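Local coordinates for protein Rho guanine nucleotide exchange factor 11 (Homo sapiens, PDB 5JHH) that probably acts as a guanine nucleotide exchange factor that switches on Rho-family GTPases through a RhoGEF (DH) domain followed by a PH domain, at residues N78-C81 against E82-K86; S122-S125 against I126-L130; L194-A197 against R198-R202. All coordinates share one frame; numbering follows the deposited sequence.

All three are local contacts between side chains a turn apart on helices of the RhoGEF (DH) domain, contact 2 starting at a helix N-cap, and they come in series along the chain. Contact 1 lies on helix 70-89, contact 2 at the start of helix 124-137, and contact 3 early in the long helix 189-227, which runs on toward the PH domain. Contacts 1 and 3 are neighbours, about 19 Å between centres and about 7 Å between nearest atoms, and helix 98-105 touches both. Contact 2 stands about 31 Å from contact 1 and 29 Å from contact 3, centre to centre; helix 189-227 carries contact 3 near its start and packs against contact 2 further along.

Contact 1: N78-C81 against E82-K86; sequences NSWC and EAMKK
Met-84 reaches back one helical turn to lay its methyl over a face of the Trp-80 indole. Its CE stands 3.4 Å from the centroid of the six-membered ring, only 10° off the normal, a CH-pi contact, while SD lies farther out above the same face at 4.9 Å from that centroid. The methionine chain is extended beyond CG (chi2 172°, chi3 172°), which carries the methyl out far enough to meet the ring. In the backbone, Met-84 N donates to Trp-80 O at 3.0 Å. Tryptophan suits this buried place because its broad ring offers a flat apolar surface while NE1 still bonds to the carbonyl of Leu-100; the ring also meets Phe-105 edge-to-face. With an alanine here, the Met-84 methyl would probably lose its platform and the Leu-100 carbonyl its N-H partner, opening a gap against helix 98-105. On a more exposed side of the turn, Glu-82 N bonds to Asn-78 O at 2.7 Å, and a water lies near both side chains, 3.0 Å from Glu-82 OE2. Met-84 also touches Phe-31 and Glu-34 of helix 18-54. The arrangement is an i to i+4 Met-aromatic contact on an amphipathic helix of the DH bundle.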
loop_
_atom_site.group_PDB
_atom_site.type_symbol
_atom_site.label_atom_id
_atom_site.label_comp_id
_atom_site.label_asym_id
_atom_site.label_seq_id
_atom_site.Cartn_x
_atom_site.Cartn_y
_atom_site.Cartn_z
ATOM N N ASN A 78 -7.308 22.762 -5.948
ATOM C CA ASN A 78 -8.328 23.695 -6.378
ATOM C C ASN A 78 -7.882 24.430 -7.646
ATOM O O ASN A 78 -8.627 24.504 -8.607
ATOM C CB ASN A 78 -8.567 24.681 -5.265
ATOM C CG ASN A 78 -9.578 25.760 -5.620
ATOM O OD1 ASN A 78 -10.751 25.496 -5.825
ATOM N ND2 ASN A 78 -9.112 26.985 -5.658
ATOM N N SER A 79 -6.645 24.889 -7.671
ATOM C CA SER A 79 -6.126 25.555 -8.838
ATOM C C SER A 79 -6.259 24.639 -10.032
ATOM O O SER A 79 -6.781 25.021 -11.054
ATOM C CB SER A 79 -4.676 26.011 -8.635
ATOM O OG SER A 79 -3.789 24.905 -8.438
ATOM N N TRP A 80 -5.825 23.402 -9.898
ATOM C CA TRP A 80 -5.914 22.470 -11.011
ATOM C C TRP A 80 -7.378 22.246 -11.402
ATOM O O TRP A 80 -7.756 22.265 -12.569
ATOM C CB TRP A 80 -5.252 21.127 -10.653
ATOM C CG TRP A 80 -4.853 20.332 -11.835
ATOM C CD1 TRP A 80 -4.328 20.826 -12.979
ATOM C CD2 TRP A 80 -4.889 18.898 -11.992
ATOM N NE1 TRP A 80 -4.046 19.809 -13.849
ATOM C CE2 TRP A 80 -4.395 18.617 -13.277
ATOM C CE3 TRP A 80 -5.352 17.832 -11.193
ATOM C CZ2 TRP A 80 -4.278 17.300 -13.774
ATOM C CZ3 TRP A 80 -5.248 16.545 -11.664
ATOM C CH2 TRP A 80 -4.707 16.282 -12.963
ATOM N N CYS A 81 -8.194 22.029 -10.399
ATOM C CA CYS A 81 -9.605 21.903 -10.614
ATOM C C CYS A 81 -10.196 23.088 -11.386
ATOM O O CYS A 81 -10.993 22.889 -12.278
ATOM C CB CYS A 81 -10.277 21.824 -9.291
ATOM S SG CYS A 81 -11.460 20.537 -9.274
ATOM N N GLU A 82 -9.832 24.314 -11.036
ATOM C CA GLU A 82 -10.346 25.478 -11.759
ATOM C C GLU A 82 -9.848 25.522 -13.227
ATOM O O GLU A 82 -10.578 25.997 -14.102
ATOM C CB GLU A 82 -10.018 26.813 -11.051
ATOM C CG GLU A 82 -10.801 27.098 -9.755
ATOM C CD GLU A 82 -12.316 27.292 -9.944
ATOM O OE1 GLU A 82 -12.719 28.333 -10.502
ATOM O OE2 GLU A 82 -13.123 26.425 -9.506
ATOM N N ALA A 83 -8.630 25.050 -13.499
ATOM C CA ALA A 83 -8.161 24.976 -14.885
ATOM C C ALA A 83 -8.936 23.915 -15.660
ATOM O O ALA A 83 -9.116 24.054 -16.860
ATOM C CB ALA A 83 -6.660 24.713 -14.964
ATOM N N MET A 84 -9.394 22.857 -14.994
ATOM C CA MET A 84 -10.228 21.858 -15.641
ATOM C C MET A 84 -11.572 22.456 -16.051
ATOM O O MET A 84 -12.120 22.128 -17.098
ATOM C CB MET A 84 -10.467 20.639 -14.724
ATOM C CG MET A 84 -9.246 19.787 -14.441
ATOM S SD MET A 84 -9.593 18.520 -13.179
ATOM C CE MET A 84 -8.063 17.600 -13.307
ATOM N N LYS A 85 -12.141 23.262 -15.175
ATOM C CA LYS A 85 -13.375 23.953 -15.454
ATOM C C LYS A 85 -13.174 24.850 -16.699
ATOM O O LYS A 85 -13.906 24.740 -17.668
ATOM C CB LYS A 85 -13.755 24.781 -14.224
ATOM C CG LYS A 85 -15.095 24.450 -13.575
ATOM C CD LYS A 85 -16.152 25.509 -13.946
ATOM C CE LYS A 85 -17.063 25.920 -12.782
ATOM N NZ LYS A 85 -18.447 25.374 -12.896
ATOM N N LYS A 86 -12.158 25.705 -16.675
ATOM C CA LYS A 86 -11.835 26.564 -17.813
ATOM C C LYS A 86 -11.886 25.786 -19.136
ATOM O O LYS A 86 -12.520 26.202 -20.087
ATOM C CB LYS A 86 -10.441 27.182 -17.629
ATOM C CG LYS A 86 -10.432 28.693 -17.435
ATOM C CD LYS A 86 -9.714 29.414 -18.570
ATOM C CE LYS A 86 -8.291 29.810 -18.180
ATOM N NZ LYS A 86 -7.422 30.023 -19.376
HETATM O O HOH W 1 -11.582 24.427 -7.858
#

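Contact 2: S122-S125 against I126-L130; sequences SYQS and IALEL
With CG of Tyr-123 swung opposite its own backbone nitrogen (chi1 -171°), the phenol ring extends along the first helical turn to meet Ile-126, whose CG2 branch also stands anti to N, because its chi1 of -63° places CG1 beside the nitrogen. The two side chains meet at about a right angle. CB of Ile-126 sits over the centre of the Tyr-123 ring, 4.0 Å from its centroid, in a CH-pi contact; CG2 runs toward the phenol end, 3.6 Å from Tyr-123 CZ, and CD1 lies near the CD1-CE1 side. A beta-branched isoleucine suits the place, since its two arms spread across one aromatic face. Tyr-123 is the N-cap residue of helix 124-137 in the DH domain. Its carbonyl oxygen accepts a nearly straight bond from Ala-127 N at 3.1 Å (166° at the hydrogen) and a weak one from Ile-126 N. The small methyl of Ala-127 lies 4.1 Å from Tyr-123 CD2 and rests on Leu-66 of helix 60-66. One turn on, CG of Leu-128 packs 3.4 Å from Gln-124 O. Ser-125 OG hydrogen-bonds to Glu-216 of helix 189-227, and His-219 of that helix touches Ile-126.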
loop_
_atom_site.group_PDB
_atom_site.type_symbol
_atom_site.label_atom_id
_atom_site.label_comp_id
_atom_site.label_asym_id
_atom_site.label_seq_id
_atom_site.Cartn_x
_atom_site.Cartn_y
_atom_site.Cartn_z
ATOM N N SER A 122 3.909 12.175 5.098
ATOM C CA SER A 122 5.030 11.404 5.619
ATOM C C SER A 122 4.870 10.918 7.047
ATOM O O SER A 122 5.317 9.807 7.398
ATOM C CB SER A 122 6.352 12.201 5.513
ATOM O OG SER A 122 6.198 13.453 6.132
ATOM N N TYR A 123 4.287 11.760 7.880
ATOM C CA TYR A 123 4.233 11.523 9.322
ATOM C C TYR A 123 2.865 10.959 9.738
ATOM O O TYR A 123 2.578 10.759 10.907
ATOM C CB TYR A 123 4.496 12.849 10.065
ATOM C CG TYR A 123 4.696 12.722 11.588
ATOM C CD1 TYR A 123 5.909 12.273 12.131
ATOM C CD2 TYR A 123 3.688 13.059 12.456
ATOM C CE1 TYR A 123 6.109 12.184 13.504
ATOM C CE2 TYR A 123 3.875 12.992 13.842
ATOM C CZ TYR A 123 5.085 12.561 14.363
ATOM O OH TYR A 123 5.199 12.467 15.728
ATOM N N GLN A 124 2.034 10.649 8.768
ATOM C CA GLN A 124 0.618 10.472 9.036
ATOM C C GLN A 124 0.344 9.235 9.868
ATOM O O GLN A 124 -0.525 9.242 10.680
ATOM C CB GLN A 124 -0.133 10.419 7.716
ATOM C CG GLN A 124 -1.625 10.637 7.828
ATOM C CD GLN A 124 -2.311 10.652 6.475
ATOM O OE1 GLN A 124 -2.627 9.607 5.932
ATOM N NE2 GLN A 124 -2.547 11.857 5.927
ATOM N N SER A 125 1.089 8.169 9.689
ATOM C CA SER A 125 0.792 6.936 10.430
ATOM C C SER A 125 1.014 7.122 11.921
ATOM O O SER A 125 0.246 6.629 12.774
ATOM C CB SER A 125 1.670 5.807 9.909
ATOM O OG SER A 125 3.050 6.112 10.060
ATOM N N ILE A 126 2.010 7.924 12.227
ATOM C CA ILE A 126 2.364 8.235 13.592
ATOM C C ILE A 126 1.348 9.177 14.227
ATOM O O ILE A 126 0.850 8.926 15.317
ATOM C CB ILE A 126 3.768 8.816 13.637
ATOM C CG1 ILE A 126 4.753 7.759 13.144
ATOM C CG2 ILE A 126 4.146 9.179 15.055
ATOM C CD1 ILE A 126 5.970 8.312 12.451
ATOM N N ALA A 127 0.943 10.205 13.508
ATOM C CA ALA A 127 -0.065 11.109 14.045
ATOM C C ALA A 127 -1.389 10.397 14.311
ATOM O O ALA A 127 -2.098 10.709 15.291
ATOM C CB ALA A 127 -0.308 12.262 13.102
ATOM N N LEU A 128 -1.745 9.469 13.439
ATOM C CA LEU A 128 -2.986 8.746 13.634
ATOM C C LEU A 128 -2.952 7.796 14.813
ATOM O O LEU A 128 -3.961 7.599 15.415
ATOM C CB LEU A 128 -3.321 7.940 12.397
ATOM C CG LEU A 128 -3.800 8.776 11.234
ATOM C CD1 LEU A 128 -3.997 7.898 9.994
ATOM C CD2 LEU A 128 -5.093 9.515 11.585
ATOM N N GLU A 129 -1.829 7.147 15.071
ATOM C CA GLU A 129 -1.646 6.381 16.294
ATOM C C GLU A 129 -1.764 7.267 17.547
ATOM O O GLU A 129 -2.403 6.900 18.519
ATOM C CB GLU A 129 -0.284 5.682 16.297
ATOM C CG GLU A 129 -0.364 4.181 16.014
ATOM C CD GLU A 129 -1.177 3.399 17.071
ATOM O OE1 GLU A 129 -1.171 3.766 18.276
ATOM O OE2 GLU A 129 -1.809 2.388 16.701
ATOM N N LEU A 130 -1.173 8.444 17.512
ATOM C CA LEU A 130 -1.401 9.411 18.587
ATOM C C LEU A 130 -2.899 9.740 18.774
ATOM O O LEU A 130 -3.380 9.783 19.903
ATOM C CB LEU A 130 -0.603 10.687 18.342
ATOM C CG LEU A 130 -0.517 11.862 19.348
ATOM C CD1 LEU A 130 -1.359 13.095 18.973
ATOM C CD2 LEU A 130 -0.785 11.464 20.813
#

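Contact 3: L194-A197 against R198-R202; sequences LCRA and RDQCR
Two side-chain pairings on well-separated sides of helix 189-227, the long helix that leads from the DH domain toward the PH domain, make up this contact: Cys-195 with Arg-198, and Arg-196 with Gln-200. In the first, an i to i+3 pair, the guanidinium of Arg-198 lies with one face over Cys-195, its NH2 coming within 3.8 Å of Cys-195 CB. A bend at chi3 (71°) folds the arginine chain back over the turn. The small, weakly polar cysteine lets the flat cation settle close to the backbone. The cation is also gripped from its edge: NE and NH2 of Arg-198 both donate to Asp-199 OD1, at 3.0 and 2.9 Å, reaching that oxygen from the same face of the carboxylate while OD1 remains in the guanidinium plane. This side-on, two-nitrogen grip is likely to limit rotation of the arginine head. Arg-202 joins the salt-bridge network through NH1, 3.6 Å from Asp-199 OD1, so two arginines probably balance the aspartate's charge; its NH2 pairs with Glu-178 of helix 165-182.

On the other side, the amide of Gln-200 stacks on the Arg-196 guanidinium with the planes 24° apart. Glutamine suits this place because its amide is flat like the guanidinium and uncharged, and has both a donor and an acceptor to spend elsewhere: NE2 bonds to Asp-106 and OE1 to Arg-110. On the buried side, the small methyl of Ala-197 touches Leu-102 of helix 98-105. Within the stack, Gln-200 NE2 lies over the rim of the guanidinium, 3.7 Å from Arg-196 NH2.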
loop_
_atom_site.group_PDB
_atom_site.type_symbol
_atom_site.label_atom_id
_atom_site.label_comp_id
_atom_site.label_asym_id
_atom_site.label_seq_id
_atom_site.Cartn_x
_atom_site.Cartn_y
_atom_site.Cartn_z
ATOM N N LEU A 194 1.497 13.372 -22.698
ATOM C CA LEU A 194 0.816 12.508 -21.781
ATOM C C LEU A 194 1.703 11.405 -21.230
ATOM O O LEU A 194 1.621 11.113 -20.036
ATOM C CB LEU A 194 -0.387 11.873 -22.458
ATOM C CG LEU A 194 -1.570 12.809 -22.634
ATOM C CD1 LEU A 194 -2.722 12.122 -23.342
ATOM C CD2 LEU A 194 -2.042 13.307 -21.288
ATOM N N CYS A 195 2.567 10.812 -22.053
ATOM C CA CYS A 195 3.424 9.755 -21.526
ATOM C C CYS A 195 4.402 10.373 -20.548
ATOM O O CYS A 195 4.802 9.759 -19.556
ATOM C CB CYS A 195 4.169 9.031 -22.662
ATOM S SG CYS A 195 3.047 7.971 -23.639
ATOM N N ARG A 196 4.805 11.598 -20.865
ATOM C CA ARG A 196 5.758 12.282 -20.033
ATOM C C ARG A 196 5.103 12.566 -18.669
ATOM O O ARG A 196 5.682 12.277 -17.626
ATOM C CB ARG A 196 6.214 13.564 -20.755
ATOM C CG ARG A 196 6.898 14.627 -19.914
ATOM C CD ARG A 196 8.242 14.127 -19.460
ATOM N NE ARG A 196 9.041 15.186 -18.859
ATOM C CZ ARG A 196 10.204 14.982 -18.250
ATOM N NH1 ARG A 196 10.739 13.761 -18.184
ATOM N NH2 ARG A 196 10.837 16.003 -17.698
ATOM N N ALA A 197 3.877 13.072 -18.702
ATOM C CA ALA A 197 3.118 13.328 -17.477
ATOM C C ALA A 197 2.909 12.068 -16.625
ATOM O O ALA A 197 3.076 12.080 -15.396
ATOM C CB ALA A 197 1.764 13.966 -17.825
ATOM N N ARG A 198 2.518 10.981 -17.276
ATOM C CA ARG A 198 2.388 9.685 -16.595
ATOM C C ARG A 198 3.672 9.310 -15.885
ATOM O O ARG A 198 3.680 8.904 -14.686
ATOM C CB ARG A 198 2.017 8.592 -17.587
ATOM C CG ARG A 198 2.133 7.199 -16.980
ATOM C CD ARG A 198 2.215 6.127 -18.053
ATOM N NE ARG A 198 3.515 6.215 -18.708
ATOM C CZ ARG A 198 3.744 5.863 -19.957
ATOM N NH1 ARG A 198 2.781 5.319 -20.700
ATOM N NH2 ARG A 198 4.954 6.053 -20.451
ATOM N N ASP A 199 4.773 9.423 -16.611
ATOM C CA ASP A 199 6.056 9.062 -15.997
ATOM C C ASP A 199 6.426 9.970 -14.790
ATOM O O ASP A 199 7.097 9.523 -13.831
ATOM C CB ASP A 199 7.179 9.144 -17.050
ATOM C CG ASP A 199 7.039 8.086 -18.188
ATOM O OD1 ASP A 199 6.261 7.119 -18.112
ATOM O OD2 ASP A 199 7.751 8.241 -19.168
ATOM N N GLN A 200 6.048 11.252 -14.856
ATOM C CA GLN A 200 6.424 12.181 -13.792
ATOM C C GLN A 200 5.556 11.896 -12.570
ATOM O O GLN A 200 6.068 11.856 -11.474
ATOM C CB GLN A 200 6.303 13.633 -14.250
ATOM C CG GLN A 200 7.418 14.133 -15.163
ATOM C CD GLN A 200 8.627 14.595 -14.407
ATOM O OE1 GLN A 200 9.268 13.829 -13.733
ATOM N NE2 GLN A 200 8.973 15.864 -14.544
ATOM N N CYS A 201 4.278 11.571 -12.771
ATOM C CA CYS A 201 3.429 11.057 -11.683
ATOM C C CYS A 201 4.021 9.849 -10.970
ATOM O O CYS A 201 3.968 9.764 -9.754
ATOM C CB CYS A 201 2.073 10.662 -12.165
ATOM S SG CYS A 201 1.088 12.037 -12.674
ATOM N N ARG A 202 4.565 8.909 -11.705
ATOM C CA ARG A 202 5.239 7.790 -11.043
ATOM C C ARG A 202 6.363 8.231 -10.136
ATOM O O ARG A 202 6.545 7.713 -9.021
ATOM C CB ARG A 202 5.772 6.799 -12.055
ATOM C CG ARG A 202 4.629 5.969 -12.626
ATOM C CD ARG A 202 5.131 4.860 -13.540
ATOM N NE ARG A 202 4.014 4.192 -14.168
ATOM C CZ ARG A 202 3.901 3.964 -15.480
ATOM N NH1 ARG A 202 4.865 4.321 -16.329
ATOM N NH2 ARG A 202 2.818 3.347 -15.939
#